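Local coordinates for protein uroporphyrinogen-III synthetase (Pseudomonas syringae pv. tomato, PDB 3RE1) that probably catalyses the cyclization of the linear tetrapyrrole hydroxymethylbilane to the macrocycle uroporphyrinogen III, a step of porphyrin biosynthesis, at residues Ser13-Leu18 and Arg193-Val198; Leu17-Pro22 and Ser40-Leu45; Val70-Lys75 and Gln95-Val100; Leu145-Asn150 and Leu170-Arg175; Leu197-Gly202 and Phe225-Arg230. All coordinates share one frame; numbering follows the deposited sequence.

Interaction 1 of 5, residues Ser13-Leu18 and Arg193-Val198; sequences SAWRLL and RLNGLV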
# COMPACT_ATOMS: atom_id res chain seq x y z
N SER A 13 -11.42 10.76 20.50
CA SER A 13 -12.57 10.07 21.17
C SER A 13 -13.88 10.54 20.53
O SER A 13 -14.82 9.76 20.37
CB SER A 13 -12.59 10.35 22.68
OG SER A 13 -13.59 9.58 23.33
N ALA A 14 -13.92 11.82 20.17
CA ALA A 14 -15.08 12.35 19.43
C ALA A 14 -14.97 12.05 17.93
O ALA A 14 -15.76 12.56 17.14
CB ALA A 14 -15.22 13.87 19.67
N TRP A 15 -13.98 11.23 17.54
CA TRP A 15 -13.72 10.87 16.15
C TRP A 15 -14.36 9.53 15.83
O TRP A 15 -14.09 8.53 16.48
CB TRP A 15 -12.22 10.77 15.87
CG TRP A 15 -11.48 12.08 15.93
CD1 TRP A 15 -10.83 12.61 17.01
CD2 TRP A 15 -11.35 13.03 14.88
NE1 TRP A 15 -10.30 13.85 16.69
CE2 TRP A 15 -10.60 14.12 15.39
CE3 TRP A 15 -11.79 13.08 13.55
CZ2 TRP A 15 -10.27 15.25 14.61
CZ3 TRP A 15 -11.47 14.21 12.77
CH2 TRP A 15 -10.71 15.28 13.31
N ARG A 16 -15.23 9.53 14.83
CA ARG A 16 -15.94 8.33 14.42
C ARG A 16 -15.44 8.11 13.01
O ARG A 16 -16.10 8.49 12.06
CB ARG A 16 -17.46 8.58 14.40
CG ARG A 16 -18.19 8.51 15.77
CD ARG A 16 -18.86 7.14 15.93
NE ARG A 16 -20.32 7.17 15.89
CZ ARG A 16 -21.09 6.10 16.17
NH1 ARG A 16 -20.56 4.94 16.51
NH2 ARG A 16 -22.41 6.20 16.11
N LEU A 17 -14.27 7.50 12.90
CA LEU A 17 -13.60 7.34 11.63
C LEU A 17 -14.20 6.30 10.71
O LEU A 17 -14.83 5.36 11.16
CB LEU A 17 -12.14 7.02 11.88
CG LEU A 17 -11.48 8.15 12.66
CD1 LEU A 17 -10.05 7.76 12.92
CD2 LEU A 17 -11.53 9.47 11.86
N LEU A 18 -14.01 6.50 9.42
CA LEU A 18 -14.41 5.53 8.41
C LEU A 18 -13.08 4.97 7.93
O LEU A 18 -12.12 5.72 7.79
CB LEU A 18 -15.09 6.24 7.24
CG LEU A 18 -16.04 5.41 6.34
CD1 LEU A 18 -15.98 5.92 4.91
CD2 LEU A 18 -15.67 3.98 6.33
N ARG A 193 -22.62 7.94 11.87
CA ARG A 193 -22.26 9.25 12.42
C ARG A 193 -20.80 9.57 12.25
O ARG A 193 -20.22 10.23 13.10
CB ARG A 193 -22.57 9.26 13.91
CG ARG A 193 -23.31 10.47 14.43
CD ARG A 193 -24.69 10.11 14.94
NE ARG A 193 -24.70 8.87 15.71
CZ ARG A 193 -24.13 8.74 16.90
NH1 ARG A 193 -23.50 9.77 17.47
NH2 ARG A 193 -24.21 7.57 17.52
N LEU A 194 -20.19 9.09 11.17
CA LEU A 194 -18.74 9.26 10.97
C LEU A 194 -18.42 10.69 10.64
O LEU A 194 -19.06 11.29 9.79
CB LEU A 194 -18.22 8.35 9.86
CG LEU A 194 -18.10 6.82 10.04
CD1 LEU A 194 -17.99 6.44 11.49
CD2 LEU A 194 -19.24 6.07 9.38
N ASN A 195 -17.41 11.23 11.31
CA ASN A 195 -16.97 12.60 11.03
C ASN A 195 -15.48 12.63 10.58
O ASN A 195 -14.79 13.62 10.74
CB ASN A 195 -17.15 13.46 12.29
CG ASN A 195 -16.38 12.89 13.47
OD1 ASN A 195 -16.03 11.70 13.49
ND2 ASN A 195 -16.08 13.74 14.44
N GLY A 196 -15.01 11.54 10.01
CA GLY A 196 -13.64 11.48 9.54
C GLY A 196 -13.48 10.35 8.53
O GLY A 196 -14.14 9.30 8.64
N LEU A 197 -12.62 10.56 7.55
CA LEU A 197 -12.42 9.57 6.50
C LEU A 197 -10.96 9.22 6.39
O LEU A 197 -10.11 10.10 6.39
CB LEU A 197 -12.94 10.11 5.16
CG LEU A 197 -14.36 10.70 5.18
CD1 LEU A 197 -14.65 11.49 3.88
CD2 LEU A 197 -15.39 9.60 5.38
N VAL A 198 -10.70 7.92 6.29
CA VAL A 198 -9.33 7.41 6.14
C VAL A 198 -9.18 6.52 4.93
O VAL A 198 -10.03 5.68 4.66
CB VAL A 198 -8.91 6.59 7.35
CG1 VAL A 198 -7.45 6.12 7.17
CG2 VAL A 198 -9.04 7.42 8.62
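The side-chain amide of Asn195 reaches the backbone of Ala14 and Arg16 and binds it with both ends. Its OD1 accepts the N-H of Arg16, with Arg16 N to Asn195 OD1 at 2.7 Å, nearly straight at 167° and in the plane of the side-chain carbonyl. The other end is more bent: Asn195 ND2 donates to Ala14 O at 3.0 Å. A chi1 of 58°, with CG between the backbone N and the carbonyl carbon, turns the amide to this side. The guanidinium groups of Arg16 and Arg193 are inclined by 59°, NH2 of Arg16 standing over one face of Arg193. These are two donors of like charge, so their closeness is no bond, and the placement of both ends in the model is doubtful; Arg16 also makes a cation-pi contact with Phe39.

Further on, the chains join as parallel strands 16-19 and 196-198, neighbours inside a five-stranded parallel sheet. Leu18 N donates to Gly196 O at 2.9 Å, and a weak bond of 3.0 Å follows from Val198 N to Leu18 O. On one face Leu17 CD2 lies 3.7 Å from Gly196 CA, where glycine has no side chain. On the other, Leu18 CD1 meets Leu197 CD2 at 3.8 Å, the two side chains crossing obliquely, and Leu18 CB lies 4.2 Å from Leu194 CG.

Chemically the contact is split. Asn195 satisfies two main-chain groups where regular strand pairing has not yet begun, and leucines fill both faces beyond it, whereas the two arginine ends probably repel each other and may be loosely placed.

Interaction 2 of 5, residues Leu17-Pro22 and Ser40-Leu45; sequences LLLTRP and SSSLPL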
# COMPACT_ATOMS: atom_id res chain seq x y z
N LEU A 17 -14.27 7.50 12.90
CA LEU A 17 -13.60 7.34 11.63
C LEU A 17 -14.20 6.30 10.71
O LEU A 17 -14.83 5.36 11.16
CB LEU A 17 -12.14 7.02 11.88
CG LEU A 17 -11.48 8.15 12.66
CD1 LEU A 17 -10.05 7.76 12.92
CD2 LEU A 17 -11.53 9.47 11.86
N LEU A 18 -14.01 6.50 9.42
CA LEU A 18 -14.41 5.53 8.41
C LEU A 18 -13.08 4.97 7.93
O LEU A 18 -12.12 5.72 7.79
CB LEU A 18 -15.09 6.24 7.24
CG LEU A 18 -16.04 5.41 6.34
CD1 LEU A 18 -15.98 5.92 4.91
CD2 LEU A 18 -15.67 3.98 6.33
N LEU A 19 -13.02 3.66 7.70
CA LEU A 19 -11.80 2.98 7.29
C LEU A 19 -12.14 2.33 6.00
O LEU A 19 -13.20 1.72 5.87
CB LEU A 19 -11.37 1.93 8.29
CG LEU A 19 -11.14 2.40 9.73
CD1 LEU A 19 -10.68 1.23 10.62
CD2 LEU A 19 -10.12 3.47 9.77
N THR A 20 -11.24 2.49 5.03
CA THR A 20 -11.47 1.98 3.68
C THR A 20 -10.54 0.88 3.15
O THR A 20 -10.77 0.33 2.06
CB THR A 20 -11.46 3.12 2.68
OG1 THR A 20 -10.15 3.69 2.64
CG2 THR A 20 -12.51 4.20 3.09
N ARG A 21 -9.52 0.53 3.93
CA ARG A 21 -8.60 -0.51 3.49
C ARG A 21 -9.20 -1.95 3.51
O ARG A 21 -10.37 -2.14 3.84
CB ARG A 21 -7.33 -0.41 4.33
CG ARG A 21 -7.44 -0.94 5.72
CD ARG A 21 -6.25 -0.46 6.49
NE ARG A 21 -6.38 0.97 6.67
CZ ARG A 21 -5.39 1.80 6.97
NH1 ARG A 21 -4.16 1.35 7.13
NH2 ARG A 21 -5.65 3.09 7.11
N PRO A 22 -8.41 -2.96 3.13
CA PRO A 22 -8.84 -4.38 3.10
C PRO A 22 -9.43 -4.87 4.40
O PRO A 22 -9.08 -4.40 5.49
CB PRO A 22 -7.54 -5.15 2.81
CG PRO A 22 -6.76 -4.19 1.98
CD PRO A 22 -7.03 -2.81 2.60
N SER A 40 -14.95 3.31 14.99
CA SER A 40 -14.71 3.31 13.56
C SER A 40 -15.63 2.30 12.91
O SER A 40 -16.12 1.39 13.56
CB SER A 40 -13.25 2.95 13.26
OG SER A 40 -13.00 1.58 13.54
N SER A 41 -15.89 2.47 11.63
CA SER A 41 -16.66 1.49 10.89
C SER A 41 -15.88 1.19 9.62
O SER A 41 -15.37 2.09 8.95
CB SER A 41 -18.02 2.04 10.54
OG SER A 41 -18.66 1.18 9.62
N SER A 42 -15.80 -0.08 9.27
CA SER A 42 -15.03 -0.44 8.12
C SER A 42 -15.87 -0.74 6.91
O SER A 42 -16.79 -1.54 6.96
CB SER A 42 -14.13 -1.61 8.47
OG SER A 42 -13.20 -1.21 9.47
N LEU A 43 -15.54 -0.06 5.83
CA LEU A 43 -16.11 -0.30 4.51
C LEU A 43 -14.93 -0.53 3.53
O LEU A 43 -14.42 0.42 2.94
CB LEU A 43 -16.94 0.91 4.07
CG LEU A 43 -17.40 0.89 2.61
CD1 LEU A 43 -18.47 -0.16 2.43
CD2 LEU A 43 -17.94 2.23 2.22
N PRO A 44 -14.50 -1.80 3.35
CA PRO A 44 -13.35 -2.16 2.53
C PRO A 44 -13.49 -1.74 1.07
O PRO A 44 -14.47 -2.06 0.42
CB PRO A 44 -13.27 -3.67 2.68
CG PRO A 44 -14.70 -4.08 2.84
CD PRO A 44 -15.23 -3.01 3.78
N LEU A 45 -12.48 -1.01 0.57
CA LEU A 45 -12.49 -0.53 -0.79
C LEU A 45 -11.48 -1.28 -1.65
O LEU A 45 -11.64 -1.34 -2.87
CB LEU A 45 -12.18 0.97 -0.80
CG LEU A 45 -13.15 1.86 -0.01
CD1 LEU A 45 -12.78 3.29 -0.25
CD2 LEU A 45 -14.58 1.63 -0.45
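Strands 17-19 and 40-42 run parallel at 22° between their directions, 4.8 Å apart at closest approach, with Leu17, Leu18 and Leu19 paired to Ser40, Ser41 and Ser42. The hydrogen bonds alternate in the usual parallel way: Ser41 N to Leu17 O and Leu19 N to Ser41 O, both 3.1 Å, then Leu43 N to Leu19 O at 2.9 Å. On one face Leu19 CD1 touches two hydroxyls, 3.7 Å from both Ser40 OG and Ser42 OG. This is the face covered by helix 23-34, whose Leu29 touches Leu19: the segments are the two strands of a beta-alpha-beta unit, with that helix as the crossover. On the other face Leu18 CD2 rests 4.0 Å from Leu43 CB, and Ser41 OG is bound to Arg188 NE.

Pairing outlasts the strands. Thr20 O accepts Leu45 N at 2.6 Å, and over this bond the side chains meet, Leu45 CD1 lying 3.2 Å from Thr20 CB, a tight approach in the model. Thr20 OG1 stands between its backbone N and carbonyl carbon (chi1 65°) and bonds to Val198 O of the next strand. Pro44 CA makes a CA-H...O contact with Arg21 O, just before Pro22, the N-cap residue of helix 23-34.

Interaction 3 of 5, residues Val70-Lys75 and Gln95-Val100; sequences VIVVSK and QPWFSV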
# COMPACT_ATOMS: atom_id res chain seq x y z
N VAL A 70 16.75 -8.24 -6.46
CA VAL A 70 15.31 -8.36 -6.45
C VAL A 70 14.75 -7.44 -5.39
O VAL A 70 15.16 -7.53 -4.24
CB VAL A 70 14.87 -9.78 -6.08
CG1 VAL A 70 13.37 -9.82 -5.87
CG2 VAL A 70 15.25 -10.72 -7.17
N ILE A 71 13.82 -6.58 -5.78
CA ILE A 71 13.13 -5.65 -4.89
C ILE A 71 11.66 -6.06 -4.74
O ILE A 71 10.95 -6.32 -5.73
CB ILE A 71 13.13 -4.18 -5.47
CG1 ILE A 71 14.55 -3.67 -5.71
CG2 ILE A 71 12.44 -3.25 -4.52
CD1 ILE A 71 14.65 -2.47 -6.65
N VAL A 72 11.19 -6.10 -3.52
CA VAL A 72 9.79 -6.47 -3.25
C VAL A 72 9.12 -5.26 -2.56
O VAL A 72 9.61 -4.73 -1.57
CB VAL A 72 9.71 -7.71 -2.37
CG1 VAL A 72 8.26 -8.14 -2.12
CG2 VAL A 72 10.47 -8.84 -3.00
N VAL A 73 7.99 -4.84 -3.08
CA VAL A 73 7.41 -3.58 -2.63
C VAL A 73 6.31 -3.64 -1.57
O VAL A 73 6.18 -2.72 -0.77
CB VAL A 73 6.84 -2.82 -3.83
CG1 VAL A 73 5.60 -3.58 -4.34
CG2 VAL A 73 6.49 -1.40 -3.42
N SER A 74 5.51 -4.70 -1.57
CA SER A 74 4.42 -4.87 -0.61
C SER A 74 4.50 -6.20 0.11
O SER A 74 5.20 -7.12 -0.32
CB SER A 74 3.06 -4.72 -1.32
OG SER A 74 2.83 -5.72 -2.31
N LYS A 75 3.78 -6.31 1.22
CA LYS A 75 3.67 -7.57 1.96
C LYS A 75 2.95 -8.59 1.10
O LYS A 75 3.36 -9.75 1.02
CB LYS A 75 2.93 -7.34 3.28
CG LYS A 75 3.75 -6.50 4.27
CD LYS A 75 3.18 -6.48 5.66
CE LYS A 75 1.87 -5.69 5.72
NZ LYS A 75 1.41 -5.41 7.14
N GLN A 95 21.00 -14.46 -3.71
CA GLN A 95 21.13 -13.17 -4.36
C GLN A 95 20.55 -12.06 -3.47
O GLN A 95 19.67 -12.33 -2.63
CB GLN A 95 20.46 -13.19 -5.74
CG GLN A 95 19.05 -12.70 -5.79
CD GLN A 95 18.35 -13.02 -7.11
OE1 GLN A 95 18.86 -12.72 -8.21
NE2 GLN A 95 17.17 -13.61 -7.00
N PRO A 96 21.03 -10.81 -3.63
CA PRO A 96 20.54 -9.67 -2.85
C PRO A 96 19.09 -9.38 -3.11
O PRO A 96 18.65 -9.33 -4.27
CB PRO A 96 21.43 -8.52 -3.31
CG PRO A 96 22.68 -9.19 -3.79
CD PRO A 96 22.18 -10.43 -4.47
N TRP A 97 18.33 -9.24 -2.03
CA TRP A 97 16.90 -8.95 -2.07
C TRP A 97 16.71 -7.73 -1.17
O TRP A 97 17.38 -7.61 -0.14
CB TRP A 97 16.09 -10.14 -1.54
CG TRP A 97 15.85 -11.22 -2.55
CD1 TRP A 97 16.79 -11.88 -3.29
CD2 TRP A 97 14.58 -11.78 -2.92
NE1 TRP A 97 16.18 -12.79 -4.13
CE2 TRP A 97 14.83 -12.76 -3.90
CE3 TRP A 97 13.27 -11.55 -2.53
CZ2 TRP A 97 13.80 -13.49 -4.51
CZ3 TRP A 97 12.24 -12.28 -3.13
CH2 TRP A 97 12.51 -13.23 -4.11
N PHE A 98 15.79 -6.85 -1.55
CA PHE A 98 15.55 -5.65 -0.78
C PHE A 98 14.08 -5.36 -0.63
O PHE A 98 13.26 -5.88 -1.40
CB PHE A 98 16.26 -4.47 -1.45
CG PHE A 98 17.72 -4.74 -1.74
CD1 PHE A 98 18.10 -5.40 -2.87
CD2 PHE A 98 18.71 -4.36 -0.84
CE1 PHE A 98 19.44 -5.66 -3.14
CE2 PHE A 98 20.07 -4.61 -1.12
CZ PHE A 98 20.42 -5.27 -2.26
N SER A 99 13.76 -4.51 0.36
CA SER A 99 12.39 -4.01 0.60
C SER A 99 12.45 -2.58 1.10
O SER A 99 13.50 -2.12 1.55
CB SER A 99 11.69 -4.86 1.67
OG SER A 99 12.50 -4.97 2.84
N VAL A 100 11.32 -1.88 1.03
CA VAL A 100 11.26 -0.51 1.52
C VAL A 100 11.17 -0.52 3.04
O VAL A 100 11.99 0.11 3.73
CB VAL A 100 10.05 0.25 0.93
CG1 VAL A 100 10.31 0.59 -0.54
CG2 VAL A 100 8.78 -0.61 1.06
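Val70 lies flat on the indole of Trp97: its CG1 is 3.6 Å from the centroid of the six-membered ring and only 5° off the ring normal, a CH-pi contact over the centre of the face. Its CB stands over the same face, 3.7 Å from Trp97 CE2. The two side chains run side by side and point the same way, since they are paired neighbours on one face of the sheet. With chi1 at -82°, Trp97 CG is anti to the carbonyl carbon, and the far end of the ring also reaches the next residue on that face, Val72, whose CG2 is 3.9 Å from Trp97 CZ3. Met147 of the adjoining strand 143-148 and Leu108 of helix 102-110 pack around this group.

The two strands belong to a beta-alpha-beta unit, with helix 75-88 as the crossover between strands 69-72 and 97-99 of a mixed sheet. Ser74 sits at the N-cap of that helix, where its OG caps Ala77 N.

Backbone bonds fix the register: Val70 N to Pro96 O at 3.1 Å, Phe98 N to Val70 O at 2.8 Å, and Val72 N to Phe98 O at 3.0 Å with a 164° angle at the hydrogen. CA-H...O contacts run between them, among them Trp97 CA to Val70 O at 3.1 Å. Ile71 and Phe98 point to the opposite face, where Phe98 packs on Arg132 and Leu133 of helix 131-137.

Interaction 4 of 5, residues Leu145-Asn150 and Leu170-Arg175; sequences LIMRGN and LPLYRR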
# COMPACT_ATOMS: atom_id res chain seq x y z
N LEU A 145 14.87 -6.92 -10.59
CA LEU A 145 13.51 -7.42 -10.79
C LEU A 145 12.69 -6.89 -9.67
O LEU A 145 13.12 -6.94 -8.51
CB LEU A 145 13.46 -8.96 -10.76
CG LEU A 145 12.07 -9.57 -10.97
CD1 LEU A 145 11.51 -9.20 -12.33
CD2 LEU A 145 12.18 -11.01 -10.93
N ILE A 146 11.53 -6.35 -9.99
CA ILE A 146 10.67 -5.75 -8.96
C ILE A 146 9.39 -6.54 -8.91
O ILE A 146 8.67 -6.69 -9.94
CB ILE A 146 10.36 -4.23 -9.26
CG1 ILE A 146 11.63 -3.41 -9.10
CG2 ILE A 146 9.27 -3.70 -8.35
CD1 ILE A 146 11.55 -1.96 -9.60
N MET A 147 9.11 -7.09 -7.74
CA MET A 147 7.89 -7.88 -7.57
C MET A 147 6.85 -7.00 -6.89
O MET A 147 7.10 -6.40 -5.83
CB MET A 147 8.19 -9.13 -6.78
CG MET A 147 9.04 -10.13 -7.58
SD MET A 147 9.38 -11.64 -6.73
CE MET A 147 10.87 -12.12 -7.55
N ARG A 148 5.69 -6.87 -7.53
CA ARG A 148 4.66 -6.03 -7.00
C ARG A 148 3.28 -6.37 -7.56
O ARG A 148 3.08 -7.46 -8.11
CB ARG A 148 5.00 -4.55 -7.29
CG ARG A 148 5.79 -4.31 -8.55
CD ARG A 148 4.96 -4.04 -9.76
NE ARG A 148 5.07 -2.63 -10.17
CZ ARG A 148 4.51 -2.13 -11.27
NH1 ARG A 148 3.79 -2.90 -12.09
NH2 ARG A 148 4.66 -0.85 -11.55
N GLY A 149 2.36 -5.41 -7.42
CA GLY A 149 1.00 -5.54 -7.91
C GLY A 149 0.87 -5.41 -9.41
O GLY A 149 1.87 -5.36 -10.12
N ASN A 150 -0.37 -5.36 -9.87
CA ASN A 150 -0.68 -5.25 -11.29
C ASN A 150 -0.29 -3.88 -11.81
O ASN A 150 -0.23 -3.65 -13.02
CB ASN A 150 -2.17 -5.46 -11.49
CG ASN A 150 -2.50 -5.88 -12.90
OD1 ASN A 150 -3.64 -5.77 -13.34
ND2 ASN A 150 -1.48 -6.37 -13.62
N LEU A 170 7.38 -8.10 -12.11
CA LEU A 170 6.78 -9.42 -11.97
C LEU A 170 5.53 -9.20 -11.14
O LEU A 170 5.58 -9.23 -9.91
CB LEU A 170 7.75 -10.35 -11.25
CG LEU A 170 7.24 -11.77 -10.99
CD1 LEU A 170 7.22 -12.59 -12.26
CD2 LEU A 170 8.09 -12.41 -9.94
N PRO A 171 4.41 -8.92 -11.79
CA PRO A 171 3.15 -8.69 -11.08
C PRO A 171 2.63 -9.98 -10.43
O PRO A 171 2.23 -10.93 -11.10
CB PRO A 171 2.24 -8.18 -12.18
CG PRO A 171 2.72 -8.93 -13.40
CD PRO A 171 4.21 -8.84 -13.25
N LEU A 172 2.64 -10.02 -9.11
CA LEU A 172 2.17 -11.20 -8.37
C LEU A 172 0.69 -11.18 -7.95
O LEU A 172 0.17 -12.16 -7.42
CB LEU A 172 3.03 -11.36 -7.13
CG LEU A 172 4.49 -11.56 -7.49
CD1 LEU A 172 5.36 -11.47 -6.24
CD2 LEU A 172 4.65 -12.90 -8.18
N TYR A 173 0.02 -10.06 -8.16
CA TYR A 173 -1.38 -9.93 -7.78
C TYR A 173 -2.04 -8.67 -8.34
O TYR A 173 -1.40 -7.84 -9.00
CB TYR A 173 -1.52 -9.93 -6.26
CG TYR A 173 -0.83 -8.78 -5.62
CD1 TYR A 173 -1.45 -7.53 -5.53
CD2 TYR A 173 0.46 -8.91 -5.13
CE1 TYR A 173 -0.79 -6.44 -4.95
CE2 TYR A 173 1.13 -7.82 -4.55
CZ TYR A 173 0.50 -6.60 -4.46
OH TYR A 173 1.17 -5.56 -3.85
N ARG A 174 -3.33 -8.55 -8.05
CA ARG A 174 -4.14 -7.47 -8.57
C ARG A 174 -5.02 -6.95 -7.44
O ARG A 174 -5.28 -7.68 -6.44
CB ARG A 174 -5.02 -7.99 -9.72
CG ARG A 174 -5.88 -6.95 -10.42
CD ARG A 174 -6.23 -7.43 -11.85
NE ARG A 174 -7.07 -6.47 -12.59
CZ ARG A 174 -8.40 -6.56 -12.71
NH1 ARG A 174 -9.06 -7.57 -12.14
NH2 ARG A 174 -9.06 -5.64 -13.40
N ARG A 175 -5.47 -5.71 -7.58
CA ARG A 175 -6.36 -5.10 -6.59
C ARG A 175 -7.66 -4.60 -7.21
O ARG A 175 -7.67 -4.00 -8.30
CB ARG A 175 -5.63 -4.00 -5.84
CG ARG A 175 -4.71 -4.56 -4.77
CD ARG A 175 -4.09 -3.47 -3.94
NE ARG A 175 -3.44 -4.01 -2.75
CZ ARG A 175 -2.75 -3.29 -1.87
NH1 ARG A 175 -2.61 -1.97 -2.02
NH2 ARG A 175 -2.19 -3.90 -0.81
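Leu145 touches Leu170 with its CD1, 4.1 Å from Leu170 CB, where the two parallel strands of a beta-alpha-beta unit meet; helix 155-162 is the crossover between strands 143-148 and 166-176. Ile146 takes part through its backbone, its O accepting Leu170 N at 2.9 Å. Met147 runs alongside Leu170 on one face of the sheet, CG 3.4 Å from Leu170 CD2. Its CB meets Leu172 CD1 at 3.7 Å, and Ala81 of helix 75-88 lies against the same side chain.

Arg148 has its side chain on the other face, in a salt bridge with Glu154 and a cation-pi contact with Tyr169. Across the strands it bonds through the backbone, weakly from its N to Leu170 O and firmly from Leu172 N to Arg148 O at 2.8 Å. Gly149 presents its CA to the face of Tyr173, 3.8 Å from the ring centroid and 20° off the normal, a CH-pi contact shifted toward the rim. Tyr173 CG is between its backbone N and carbonyl carbon (chi1 63°), which brings the ring back over the glycine. At Asn150 the side chain runs beside that of Arg174, and Asn150 OD1 lies in the guanidinium plane at its edge, 3.4 Å from Arg174 CD.

Interaction 5 of 5, residues Leu197-Gly202 and Phe225-Arg230; sequences LVVSSG and FVPSPR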
# COMPACT_ATOMS: atom_id res chain seq x y z
N LEU A 197 -12.62 10.56 7.55
CA LEU A 197 -12.42 9.57 6.50
C LEU A 197 -10.96 9.22 6.39
O LEU A 197 -10.11 10.10 6.39
CB LEU A 197 -12.94 10.11 5.16
CG LEU A 197 -14.36 10.70 5.18
CD1 LEU A 197 -14.65 11.49 3.88
CD2 LEU A 197 -15.39 9.60 5.38
N VAL A 198 -10.70 7.92 6.29
CA VAL A 198 -9.33 7.41 6.14
C VAL A 198 -9.18 6.52 4.93
O VAL A 198 -10.03 5.68 4.66
CB VAL A 198 -8.91 6.59 7.35
CG1 VAL A 198 -7.45 6.12 7.17
CG2 VAL A 198 -9.04 7.42 8.62
N VAL A 199 -8.08 6.73 4.19
CA VAL A 199 -7.71 5.95 3.05
C VAL A 199 -6.26 5.53 3.26
O VAL A 199 -5.50 6.24 3.92
CB VAL A 199 -7.80 6.76 1.75
CG1 VAL A 199 -9.22 6.99 1.40
CG2 VAL A 199 -7.05 8.04 1.89
N SER A 200 -5.87 4.39 2.71
CA SER A 200 -4.53 3.89 2.94
C SER A 200 -3.65 3.90 1.69
O SER A 200 -2.44 3.69 1.79
CB SER A 200 -4.60 2.49 3.51
OG SER A 200 -5.10 1.58 2.54
N SER A 201 -4.24 4.14 0.51
CA SER A 201 -3.50 4.19 -0.74
C SER A 201 -4.11 5.20 -1.69
O SER A 201 -5.18 5.74 -1.42
CB SER A 201 -3.51 2.81 -1.42
OG SER A 201 -4.83 2.39 -1.74
N GLY A 202 -3.44 5.43 -2.81
CA GLY A 202 -3.97 6.32 -3.79
C GLY A 202 -5.15 5.66 -4.49
O GLY A 202 -6.19 6.29 -4.70
N PHE A 225 -7.99 11.66 6.02
CA PHE A 225 -6.66 11.19 6.43
C PHE A 225 -5.92 10.34 5.36
O PHE A 225 -6.20 9.14 5.16
CB PHE A 225 -6.79 10.40 7.74
CG PHE A 225 -7.24 11.24 8.90
CD1 PHE A 225 -8.59 11.50 9.10
CD2 PHE A 225 -6.30 11.81 9.77
CE1 PHE A 225 -9.00 12.31 10.15
CE2 PHE A 225 -6.68 12.61 10.81
CZ PHE A 225 -8.05 12.87 11.02
N VAL A 226 -4.99 10.99 4.66
CA VAL A 226 -4.25 10.37 3.58
C VAL A 226 -2.88 9.90 4.06
O VAL A 226 -2.27 10.53 4.92
CB VAL A 226 -4.07 11.36 2.44
CG1 VAL A 226 -5.42 11.95 2.15
CG2 VAL A 226 -3.04 12.46 2.79
N PRO A 227 -2.38 8.80 3.48
CA PRO A 227 -1.11 8.20 3.87
C PRO A 227 0.12 8.99 3.47
O PRO A 227 1.17 8.86 4.12
CB PRO A 227 -1.13 6.85 3.14
CG PRO A 227 -2.53 6.66 2.67
CD PRO A 227 -3.00 8.04 2.39
N SER A 228 0.03 9.82 2.42
CA SER A 228 1.22 10.53 1.94
C SER A 228 0.94 11.79 1.13
O SER A 228 -0.21 12.07 0.80
CB SER A 228 2.06 9.58 1.12
OG SER A 228 1.34 9.16 -0.03
N PRO A 229 1.99 12.58 0.83
CA PRO A 229 1.76 13.80 0.08
C PRO A 229 1.21 13.44 -1.29
O PRO A 229 0.30 14.06 -1.78
CB PRO A 229 3.15 14.40 0.01
CG PRO A 229 3.74 13.97 1.27
CD PRO A 229 3.37 12.54 1.32
N ARG A 230 1.74 12.39 -1.86
CA ARG A 230 1.27 11.90 -3.15
C ARG A 230 -0.24 11.75 -3.15
O ARG A 230 -0.92 12.24 -4.05
CB ARG A 230 1.94 10.56 -3.46
CG ARG A 230 1.52 9.92 -4.76
CD ARG A 230 2.49 8.78 -5.08
NE ARG A 230 2.61 8.62 -6.51
CZ ARG A 230 3.76 8.53 -7.16
NH1 ARG A 230 4.93 8.57 -6.51
NH2 ARG A 230 3.74 8.39 -8.48
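Phe225 and Leu197 meet through a backbone hydrogen bond: Phe225 N to Leu197 O measures 2.7 Å and is almost straight, 177° at the hydrogen. The carbonyl of Phe225 in turn accepts Val199 N at 3.2 Å, equally straight, so the two bonds bracket Val198, the parallel partner of Phe225. Strands 196-198 and 224-226 are neighbours in the five-stranded parallel sheet, and both lead at their C-terminal ends into helices, with Ser201 and Ser228 at the N-cap positions.

The apolar contacts lie on the Val198-Phe225 face and around Val199. On that face Val198 CG2 is 3.8 Å from Phe225 CB. Leu254, Ala257 and Leu258 of helix 251-260 pack on the phenyl ring. Val199, just past its strand, brings CG2 to Val226 CG1 at 4.2 Å and to Pro227 CD at 4.1 Å.

A third kind sets carbon against main-chain oxygens. The phenyl of Phe225, its CG anti to the carbonyl carbon at chi1 -65°, turns an edge to Leu197 O, with CD1 3.4 Å from that oxygen, near the ring plane. Pro227 CG is 3.2 Å from Val199 O and 3.1 Å from Ser200 O. The next bond of a regular parallel pair would run from residue 227 to Val199 O, but proline has no N-H to give, which is consistent with the pairing ending here. Carbon, not a donor, faces that carbonyl as the chains part.

From the N terminus, strand 16-19 starts two contacts: interaction 2 closes a short loop over helix 23-34, whereas interaction 1 closes the long one, pairing the same strand with 196-198. Within that long loop lie interaction 3 and then interaction 4, in series, each joining the strands of a beta-alpha-beta unit of the second sheet; they touch where Ile71 and Met147 pair. Interaction 5 begins where interaction 1 ends and carries the first sheet on to strand 224-226. Interaction 2 touches interactions 1 and 5 across the neighbouring strands 16-19 and 196-198. The centres of interactions 1 and 3 are about 35 Å apart, consistent with the family's two domains.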